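Local coordinates for ornithine carbamoyltransferase, anabolic (Campylobacter jejuni subsp. jejuni, PDB 3TPF), which catalyses the reversible transfer of the carbamoyl group from carbamoyl phosphate to L-ornithine, giving L-citrulline for arginine biosynthesis, at residues M41-E44 with T50-A53; V116-A119 with H125-Q128; T59-K64 with V292-L297. All coordinates share one frame; numbering follows the deposited sequence.

Interaction 1 (M41-E44 with T50-A53); sequences MIFE and TRMA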
HETATM    1  N   MSE B  41      10.236   0.836   1.827  1.00 35.76           N
HETATM    2  CA  MSE B  41      10.080   0.293   3.151  1.00 38.46           C
HETATM    3  C   MSE B  41       9.803  -1.184   3.052  1.00 39.04           C
HETATM    4  O   MSE B  41       8.755  -1.606   2.562  1.00 40.66           O
HETATM    5  CB  MSE B  41       8.930   0.942   3.894  1.00 42.55           C
HETATM    6  CG  MSE B  41       9.132   2.425   3.961  1.00 49.08           C
HETATM    7 SE   MSE B  41       7.570   3.298   4.823  1.00 69.18          SE
HETATM    8  CE  MSE B  41       6.098   2.871   3.531  1.00 61.47           C
ATOM      9  N   ILE B  42      10.686  -2.000   3.542  1.00 37.93           N
ATOM     10  CA  ILE B  42      10.439  -3.498   3.451  1.00 40.01           C
ATOM     11  C   ILE B  42      10.101  -4.086   4.786  1.00 39.19           C
ATOM     12  O   ILE B  42      10.930  -4.057   5.687  1.00 37.60           O
ATOM     13  CB  ILE B  42      11.681  -4.276   2.966  1.00 40.86           C
ATOM     14  CG1 ILE B  42      12.085  -3.815   1.568  1.00 41.26           C
ATOM     15  CG2 ILE B  42      11.395  -5.766   2.984  1.00 42.77           C
ATOM     16  CD1 ILE B  42      13.464  -4.260   1.172  1.00 41.08           C
ATOM     17  N   PHE B  43       8.906  -4.577   4.934  1.00 41.13           N
ATOM     18  CA  PHE B  43       8.511  -5.213   6.197  1.00 45.67           C
ATOM     19  C   PHE B  43       8.507  -6.750   6.082  1.00 51.58           C
ATOM     20  O   PHE B  43       7.931  -7.299   5.173  1.00 58.52           O
ATOM     21  CB  PHE B  43       7.145  -4.734   6.673  1.00 44.45           C
ATOM     22  CG  PHE B  43       7.126  -3.315   7.065  1.00 42.89           C
ATOM     23  CD1 PHE B  43       7.046  -2.308   6.102  1.00 41.27           C
ATOM     24  CD2 PHE B  43       7.274  -2.954   8.378  1.00 43.68           C
ATOM     25  CE1 PHE B  43       7.080  -0.990   6.457  1.00 39.85           C
ATOM     26  CE2 PHE B  43       7.377  -1.593   8.745  1.00 41.01           C
ATOM     27  CZ  PHE B  43       7.207  -0.636   7.793  1.00 39.71           C
ATOM     28  N   GLU B  44       9.148  -7.416   7.013  1.00 54.80           N
ATOM     29  CA  GLU B  44       9.049  -8.889   7.140  1.00 60.00           C
ATOM     30  C   GLU B  44       7.976  -9.241   8.120  1.00 65.58           C
ATOM     31  O   GLU B  44       7.530 -10.386   8.171  1.00 75.11           O
ATOM     32  CB  GLU B  44      10.348  -9.531   7.624  1.00 59.22           C
ATOM     33  CG  GLU B  44      11.356  -9.726   6.502  1.00 61.33           C
ATOM     34  CD  GLU B  44      12.481 -10.622   6.907  1.00 68.06           C
ATOM     35  OE1 GLU B  44      13.088 -10.363   7.985  1.00 68.54           O
ATOM     36  OE2 GLU B  44      12.711 -11.640   6.195  1.00 80.29           O
ATOM     37  N   THR B  50       5.409   2.041  12.982  1.00 64.79           N
ATOM     38  CA  THR B  50       6.756   2.272  12.390  1.00 61.80           C
ATOM     39  C   THR B  50       6.596   2.862  11.004  1.00 52.41           C
ATOM     40  O   THR B  50       7.208   3.850  10.596  1.00 50.28           O
ATOM     41  CB  THR B  50       7.556   0.940  12.243  1.00 65.90           C
ATOM     42  OG1 THR B  50       8.123   0.535  13.493  1.00 70.04           O
ATOM     43  CG2 THR B  50       8.731   1.106  11.298  1.00 65.10           C
ATOM     44  N   ARG B  51       5.749   2.187  10.279  1.00 47.56           N
ATOM     45  CA  ARG B  51       5.413   2.579   8.965  1.00 45.31           C
ATOM     46  C   ARG B  51       4.949   4.053   8.900  1.00 44.73           C
ATOM     47  O   ARG B  51       5.342   4.790   8.039  1.00 39.17           O
ATOM     48  CB  ARG B  51       4.298   1.727   8.468  1.00 45.79           C
ATOM     49  CG  ARG B  51       4.086   1.825   6.974  1.00 48.42           C
ATOM     50  CD  ARG B  51       2.642   1.538   6.598  1.00 51.42           C
ATOM     51  NE  ARG B  51       2.224   2.404   5.528  1.00 52.19           N
ATOM     52  CZ  ARG B  51       1.169   2.172   4.797  1.00 58.08           C
ATOM     53  NH1 ARG B  51       0.445   1.085   5.053  1.00 60.43           N
ATOM     54  NH2 ARG B  51       0.819   3.043   3.818  1.00 60.78           N
HETATM   55  N   MSE B  52       4.093   4.449   9.813  1.00 46.83           N
HETATM   56  CA  MSE B  52       3.622   5.799   9.869  1.00 49.22           C
HETATM   57  C   MSE B  52       4.789   6.781   9.976  1.00 44.43           C
HETATM   58  O   MSE B  52       4.882   7.776   9.230  1.00 40.61           O
HETATM   59  CB  MSE B  52       2.774   5.892  11.153  1.00 61.97           C
HETATM   60  CG  MSE B  52       1.743   7.020  11.233  1.00 73.10           C
HETATM   61 SE   MSE B  52      -0.014   6.318  10.697  1.00 92.25          SE
HETATM   62  CE  MSE B  52      -0.264   4.496  11.417  1.00 83.92           C
ATOM     63  N   ALA B  53       5.667   6.501  10.928  1.00 38.99           N
ATOM     64  CA  ALA B  53       6.818   7.348  11.194  1.00 36.22           C
ATOM     65  C   ALA B  53       7.667   7.525   9.963  1.00 35.89           C
ATOM     66  O   ALA B  53       8.027   8.655   9.572  1.00 36.06           O
ATOM     67  CB  ALA B  53       7.640   6.790  12.292  1.00 35.34           C
TER
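Phe-43 meets the aliphatic part of Arg-51, with CZ of the ring 3.8 Å from CB of the arginine, the two side chains crossing at about a right angle. The approach is oblique, and it is the methylenes, not the guanidinium, that meet the ring. Arg-51 suits the spot because its methylenes can lie in an apolar layer while its charge travels on: with CG anti to the backbone N (chi1 -166°), the chain runs past Phe-43 to Met-41, a selenomethionine in the crystal, whose CE rests 4.1 Å from Arg-51 CG. Thr-50 adds its methyl at the edge of the aromatic ring, CG2 to Phe-43 CE2 being 4.0 Å. Strand 38-43 and helix 48-60 are here the first two members of a beta-alpha-beta unit completed by strand 64-68, and the stretch from Phe-43 to Thr-50 fits the carbamoyltransferase signature F-x-[EK]-x-S-[GT]-R-T. The methyl of Thr-50 thus serves the core, while its OG1 is hydrogen-bonded to Arg-98 and Ser-47 in the predicted carbamoyl phosphate site. Beyond the contact, the Arg-51 guanidinium pairs with Glu-55, makes a cation-pi contact with Phe-67 of its own chain and gives NH1 to the backbone O of Phe-67 of the second subunit.

Interaction 2 (V116-A119 with H125-Q128); sequences VINA and HPTQ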
ATOM      1  N   VAL B 116      20.783   1.535   4.084  1.00 33.40           N
ATOM      2  CA  VAL B 116      19.744   0.694   4.699  1.00 32.59           C
ATOM      3  C   VAL B 116      19.527   1.094   6.152  1.00 32.26           C
ATOM      4  O   VAL B 116      20.484   1.287   6.845  1.00 31.98           O
ATOM      5  CB  VAL B 116      20.217  -0.758   4.753  1.00 33.72           C
ATOM      6  CG1 VAL B 116      19.314  -1.690   5.628  1.00 33.07           C
ATOM      7  CG2 VAL B 116      20.551  -1.207   3.354  1.00 34.72           C
ATOM      8  N   ILE B 117      18.257   1.184   6.611  1.00 32.59           N
ATOM      9  CA  ILE B 117      17.906   1.627   7.990  1.00 32.03           C
ATOM     10  C   ILE B 117      17.187   0.608   8.757  1.00 32.82           C
ATOM     11  O   ILE B 117      16.221   0.030   8.272  1.00 35.30           O
ATOM     12  CB  ILE B 117      16.965   2.778   7.943  1.00 31.90           C
ATOM     13  CG1 ILE B 117      17.641   3.971   7.327  1.00 31.28           C
ATOM     14  CG2 ILE B 117      16.524   3.105   9.350  1.00 32.86           C
ATOM     15  CD1 ILE B 117      16.617   4.914   6.923  1.00 32.08           C
ATOM     16  N   ASN B 118      17.700   0.260   9.921  1.00 33.61           N
ATOM     17  CA  ASN B 118      17.168  -0.891  10.683  1.00 32.81           C
ATOM     18  C   ASN B 118      15.926  -0.399  11.424  1.00 32.85           C
ATOM     19  O   ASN B 118      16.014   0.168  12.501  1.00 33.77           O
ATOM     20  CB  ASN B 118      18.140  -1.380  11.715  1.00 33.54           C
ATOM     21  CG  ASN B 118      17.543  -2.505  12.657  1.00 35.10           C
ATOM     22  OD1 ASN B 118      16.395  -2.938  12.442  1.00 34.71           O
ATOM     23  ND2 ASN B 118      18.358  -3.022  13.642  1.00 34.71           N
ATOM     24  N   ALA B 119      14.758  -0.621  10.862  1.00 32.69           N
ATOM     25  CA  ALA B 119      13.511  -0.227  11.516  1.00 32.08           C
ATOM     26  C   ALA B 119      13.169  -1.185  12.677  1.00 35.13           C
ATOM     27  O   ALA B 119      12.157  -0.941  13.368  1.00 37.91           O
ATOM     28  CB  ALA B 119      12.378  -0.235  10.506  1.00 30.33           C
ATOM     29  N   HIS B 125      16.933  -2.028  18.115  1.00 43.82           N
ATOM     30  CA  HIS B 125      15.823  -1.210  17.684  1.00 44.63           C
ATOM     31  C   HIS B 125      16.171   0.263  17.765  1.00 41.29           C
ATOM     32  O   HIS B 125      15.538   1.017  18.448  1.00 42.93           O
ATOM     33  CB  HIS B 125      14.565  -1.567  18.473  1.00 49.45           C
ATOM     34  CG  HIS B 125      13.307  -0.955  17.901  1.00 54.52           C
ATOM     35  ND1 HIS B 125      13.271  -0.360  16.654  1.00 54.04           N
ATOM     36  CD2 HIS B 125      12.069  -0.790  18.430  1.00 58.39           C
ATOM     37  CE1 HIS B 125      12.073   0.152  16.443  1.00 55.21           C
ATOM     38  NE2 HIS B 125      11.323  -0.088  17.506  1.00 60.67           N
ATOM     39  N   PRO B 126      17.204   0.682  17.044  1.00 39.36           N
ATOM     40  CA  PRO B 126      17.772   2.036  17.212  1.00 38.62           C
ATOM     41  C   PRO B 126      16.905   3.204  16.905  1.00 36.79           C
ATOM     42  O   PRO B 126      17.081   4.229  17.561  1.00 41.42           O
ATOM     43  CB  PRO B 126      18.914   2.059  16.213  1.00 38.92           C
ATOM     44  CG  PRO B 126      18.480   1.087  15.167  1.00 39.26           C
ATOM     45  CD  PRO B 126      17.854  -0.034  15.946  1.00 39.26           C
ATOM     46  N   THR B 127      16.052   3.154  15.916  1.00 35.25           N
ATOM     47  CA  THR B 127      15.197   4.363  15.646  1.00 36.23           C
ATOM     48  C   THR B 127      14.276   4.648  16.873  1.00 36.66           C
ATOM     49  O   THR B 127      14.046   5.797  17.270  1.00 36.42           O
ATOM     50  CB  THR B 127      14.332   4.270  14.401  1.00 35.41           C
ATOM     51  OG1 THR B 127      13.523   3.081  14.497  1.00 38.49           O
ATOM     52  CG2 THR B 127      15.155   4.234  13.154  1.00 34.29           C
ATOM     53  N   GLN B 128      13.906   3.590  17.576  1.00 36.53           N
ATOM     54  CA  GLN B 128      13.118   3.759  18.791  1.00 37.85           C
ATOM     55  C   GLN B 128      13.913   4.488  19.902  1.00 36.33           C
ATOM     56  O   GLN B 128      13.438   5.409  20.581  1.00 33.77           O
ATOM     57  CB  GLN B 128      12.603   2.392  19.275  1.00 41.62           C
ATOM     58  CG  GLN B 128      11.716   2.510  20.488  1.00 46.75           C
ATOM     59  CD  GLN B 128      10.369   3.265  20.255  1.00 50.54           C
ATOM     60  OE1 GLN B 128       9.763   3.158  19.176  1.00 55.23           O
ATOM     61  NE2 GLN B 128       9.872   3.974  21.310  1.00 50.29           N
TER
HETATM   62  O   HOH W   1      14.837   1.097  15.001  1.00 44.68           O
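Ala-119 O lies against the imidazole of His-125, 3.3 Å from CE1 and oblique to the ring. Next to it, Pro-126 sets CG 3.7 Å from Asn-118 O and CD 3.8 Å from Asn-118 ND2, the two side chains crossing at about a right angle. The methyls complete this shell: CG2 of Thr-127 is 4.2 Å from CG2 of Ile-117, turned to the strand by a chi1 of 55°. A water bridges the end of the strand and the start of the helix. It donates to Asn-118 O at 2.9 Å, accepts from Thr-127 N, an amide of the first helical turn, at 2.6 Å, and is hydrogen-bonded to His-125 ND1 at 2.7 Å; its approach to Thr-127 OG1 is too short to be trusted in detail. His-125 occupies the N-cap position, with Gln-128 CB above one face, toward the rim of the ring, and Pro-126 suits the first helical turn, where its missing N-H costs nothing. The Asn-118 amide is held by Leu-6 O and Ser-121 OG. His-125 to Gln-128 form part of the predicted carbamoyl phosphate site. Strand 116-118 is the outermost parallel strand, paired with strand 94-98 on one side and with the backbone of Phe-5 on the other; helix 102-111 flanks it, and helices 157-169 and 279-302 pack against the residues that open helix 126-138.

Interaction 3 (T59-K64 with V292-L297); sequences TELGGK and VVKALL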
ATOM      1  N   THR B  59       7.716  11.785   3.515  1.00 32.37           N
ATOM      2  CA  THR B  59       6.697  12.514   2.787  1.00 34.51           C
ATOM      3  C   THR B  59       6.845  13.998   3.100  1.00 36.33           C
ATOM      4  O   THR B  59       6.953  14.797   2.215  1.00 36.77           O
ATOM      5  CB  THR B  59       5.319  12.036   3.113  1.00 35.24           C
ATOM      6  OG1 THR B  59       5.174  10.739   2.554  1.00 36.72           O
ATOM      7  CG2 THR B  59       4.266  12.848   2.448  1.00 37.08           C
ATOM      8  N   GLU B  60       6.905  14.306   4.384  1.00 37.05           N
ATOM      9  CA  GLU B  60       6.994  15.654   4.858  1.00 39.12           C
ATOM     10  C   GLU B  60       8.271  16.292   4.438  1.00 39.47           C
ATOM     11  O   GLU B  60       8.366  17.516   4.309  1.00 41.33           O
ATOM     12  CB  GLU B  60       6.919  15.681   6.366  1.00 41.19           C
ATOM     13  CG  GLU B  60       5.545  15.357   6.913  1.00 44.43           C
ATOM     14  CD  GLU B  60       5.445  15.495   8.436  1.00 48.69           C
ATOM     15  OE1 GLU B  60       6.411  16.079   9.045  1.00 49.35           O
ATOM     16  OE2 GLU B  60       4.415  14.993   9.011  1.00 51.75           O
ATOM     17  N   LEU B  61       9.280  15.460   4.259  1.00 38.06           N
ATOM     18  CA  LEU B  61      10.602  15.935   3.804  1.00 38.88           C
ATOM     19  C   LEU B  61      10.636  16.195   2.270  1.00 40.06           C
ATOM     20  O   LEU B  61      11.672  16.533   1.736  1.00 41.15           O
ATOM     21  CB  LEU B  61      11.721  14.927   4.255  1.00 37.20           C
ATOM     22  CG  LEU B  61      12.277  14.968   5.726  1.00 36.16           C
ATOM     23  CD1 LEU B  61      13.111  13.777   6.214  1.00 33.32           C
ATOM     24  CD2 LEU B  61      13.027  16.285   5.886  1.00 37.45           C
ATOM     25  N   GLY B  62       9.516  15.997   1.589  1.00 39.81           N
ATOM     26  CA  GLY B  62       9.403  16.217   0.148  1.00 41.47           C
ATOM     27  C   GLY B  62       9.547  14.986  -0.760  1.00 41.07           C
ATOM     28  O   GLY B  62       9.493  15.093  -1.972  1.00 42.15           O
ATOM     29  N   GLY B  63       9.659  13.793  -0.168  1.00 40.10           N
ATOM     30  CA  GLY B  63       9.900  12.576  -0.917  1.00 39.69           C
ATOM     31  C   GLY B  63       8.695  11.686  -0.992  1.00 40.83           C
ATOM     32  O   GLY B  63       7.593  12.161  -0.832  1.00 42.55           O
ATOM     33  N   LYS B  64       8.901  10.415  -1.329  1.00 41.84           N
ATOM     34  CA  LYS B  64       7.821   9.439  -1.577  1.00 43.72           C
ATOM     35  C   LYS B  64       8.209   8.097  -0.910  1.00 40.06           C
ATOM     36  O   LYS B  64       9.381   7.750  -0.809  1.00 38.82           O
ATOM     37  CB  LYS B  64       7.570   9.263  -3.071  1.00 51.04           C
ATOM     38  CG  LYS B  64       6.782   7.955  -3.510  1.00 61.44           C
ATOM     39  CD  LYS B  64       5.197   7.986  -3.539  1.00 67.73           C
ATOM     40  CE  LYS B  64       4.494   7.014  -4.567  1.00 72.84           C
ATOM     41  NZ  LYS B  64       3.140   7.437  -5.197  1.00 77.87           N
ATOM     42  N   VAL B 292      12.691  12.154  14.421  1.00 34.74           N
ATOM     43  CA  VAL B 292      13.979  11.486  14.598  1.00 35.62           C
ATOM     44  C   VAL B 292      14.316  10.719  13.318  1.00 33.38           C
ATOM     45  O   VAL B 292      15.401  10.817  12.776  1.00 32.81           O
ATOM     46  CB  VAL B 292      13.927  10.631  15.911  1.00 36.41           C
ATOM     47  CG1 VAL B 292      14.725   9.399  15.784  1.00 37.83           C
ATOM     48  CG2 VAL B 292      14.446  11.468  17.109  1.00 36.20           C
ATOM     49  N   VAL B 293      13.334  10.020  12.786  1.00 32.12           N
ATOM     50  CA  VAL B 293      13.523   9.434  11.452  1.00 30.84           C
ATOM     51  C   VAL B 293      13.822  10.543  10.384  1.00 31.37           C
ATOM     52  O   VAL B 293      14.728  10.406   9.558  1.00 30.25           O
ATOM     53  CB  VAL B 293      12.380   8.544  11.041  1.00 29.60           C
ATOM     54  CG1 VAL B 293      12.503   8.183   9.547  1.00 28.77           C
ATOM     55  CG2 VAL B 293      12.414   7.258  11.990  1.00 30.35           C
ATOM     56  N   LYS B 294      13.122  11.651  10.458  1.00 31.46           N
ATOM     57  CA  LYS B 294      13.479  12.789   9.572  1.00 32.44           C
ATOM     58  C   LYS B 294      14.935  13.166   9.608  1.00 33.29           C
ATOM     59  O   LYS B 294      15.626  13.207   8.580  1.00 33.73           O
ATOM     60  CB  LYS B 294      12.647  13.977   9.891  1.00 33.32           C
ATOM     61  CG  LYS B 294      11.273  13.931   9.249  1.00 33.52           C
ATOM     62  CD  LYS B 294      10.357  14.907   9.931  1.00 35.88           C
ATOM     63  CE  LYS B 294       9.542  15.806   8.955  1.00 37.82           C
ATOM     64  NZ  LYS B 294       8.873  16.925   9.657  1.00 39.00           N
ATOM     65  N   ALA B 295      15.441  13.364  10.815  1.00 33.97           N
ATOM     66  CA  ALA B 295      16.859  13.754  11.004  1.00 34.53           C
ATOM     67  C   ALA B 295      17.734  12.683  10.380  1.00 34.05           C
ATOM     68  O   ALA B 295      18.724  12.957   9.665  1.00 36.44           O
ATOM     69  CB  ALA B 295      17.218  13.926  12.484  1.00 34.21           C
ATOM     70  N   LEU B 296      17.403  11.455  10.705  1.00 31.73           N
ATOM     71  CA  LEU B 296      18.229  10.321  10.303  1.00 31.22           C
ATOM     72  C   LEU B 296      18.335  10.264   8.792  1.00 30.81           C
ATOM     73  O   LEU B 296      19.382  10.100   8.232  1.00 30.30           O
ATOM     74  CB  LEU B 296      17.555   9.009  10.818  1.00 30.20           C
ATOM     75  CG  LEU B 296      18.207   7.709  10.589  1.00 29.81           C
ATOM     76  CD1 LEU B 296      19.644   7.711  11.063  1.00 31.39           C
ATOM     77  CD2 LEU B 296      17.410   6.705  11.413  1.00 30.26           C
ATOM     78  N   LEU B 297      17.190  10.339   8.151  1.00 30.62           N
ATOM     79  CA  LEU B 297      17.165  10.346   6.702  1.00 31.67           C
ATOM     80  C   LEU B 297      17.956  11.583   6.156  1.00 34.70           C
ATOM     81  O   LEU B 297      18.756  11.378   5.211  1.00 38.28           O
ATOM     82  CB  LEU B 297      15.764  10.422   6.156  1.00 31.24           C
ATOM     83  CG  LEU B 297      14.777   9.302   6.338  1.00 30.32           C
ATOM     84  CD1 LEU B 297      13.423   9.884   5.816  1.00 30.48           C
ATOM     85  CD2 LEU B 297      15.197   7.991   5.675  1.00 29.99           C
TER
HETATM   86  O   HOH W   2       9.528  18.609   7.361  1.00 40.65           O
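The carboxylate of Glu-60 is the flat group of this contact, and Lys-294 reaches it at the OE1 end: NZ lies 2.7 Å from Glu-60 OE1, nearly in line with the CD-OE1 bond. This is a salt bridge as well as a hydrogen bond. The two side chains cross at about a right angle, Lys-294 CE passing 3.7 Å from Glu-60 CB. A water accepts a bond from Lys-294 NZ at 2.9 Å and donates a weak one to Glu-60 O, a second, weaker link that reaches the main chain of the same residue. Lysine fits because its long aliphatic stem is as useful as its charge. Leu-61 CD1 lies against the stem and backbone of Lys-294, 3.6 Å from its CG, and touches CD1 of Leu-297, one turn on, at 3.9 Å. With CG of Leu-61 anti to its carbonyl carbon (chi1 -80°), the branched end is directed at helix 279-302. Just beyond, Gly-62 closes helix 48-60 in a Schellman motif; at its phi of 97° a CB would be jammed against the carbonyl O of Leu-61, so glycine suits the turn toward strand 64-68. The contact joins the C-terminal end of helix 48-60, in the carbamoyl phosphate domain, to the last helix of the chain, 279-302. Helix 13-28 packs on 279-302 as well, Leu-26 against Lys-294 and Leu-19 and His-22 against Ala-295. Helix 126-138 meets it at Val-292 and Leu-296, while Leu-33 and Leu-34 touch Leu-61, and Leu-34 reaches Leu-297 too.

How the interactions relate
Interactions 1 and 2 lie on the parallel four-stranded sheet of the carbamoyl phosphate domain, their centres about 10 Å apart, and touch where Thr-50 CG2 meets Ala-119 CB at 4.0 Å. Interaction 3 is about 13 Å from the first, centre to centre, and shares helix 48-60 with it; from the second it is about 14 Å, touching through Ile-117 CD1 and Leu-297 CD2 at 3.6 Å. Along the chain interaction 1 closes before interaction 2 opens, and interaction 2 is nested within the long loop that interaction 3 closes. Interactions 1 and 2 thus bring together two segments of the predicted carbamoyl phosphate site, and the C-terminal helix of interaction 3 also carries Arg-289 of that site.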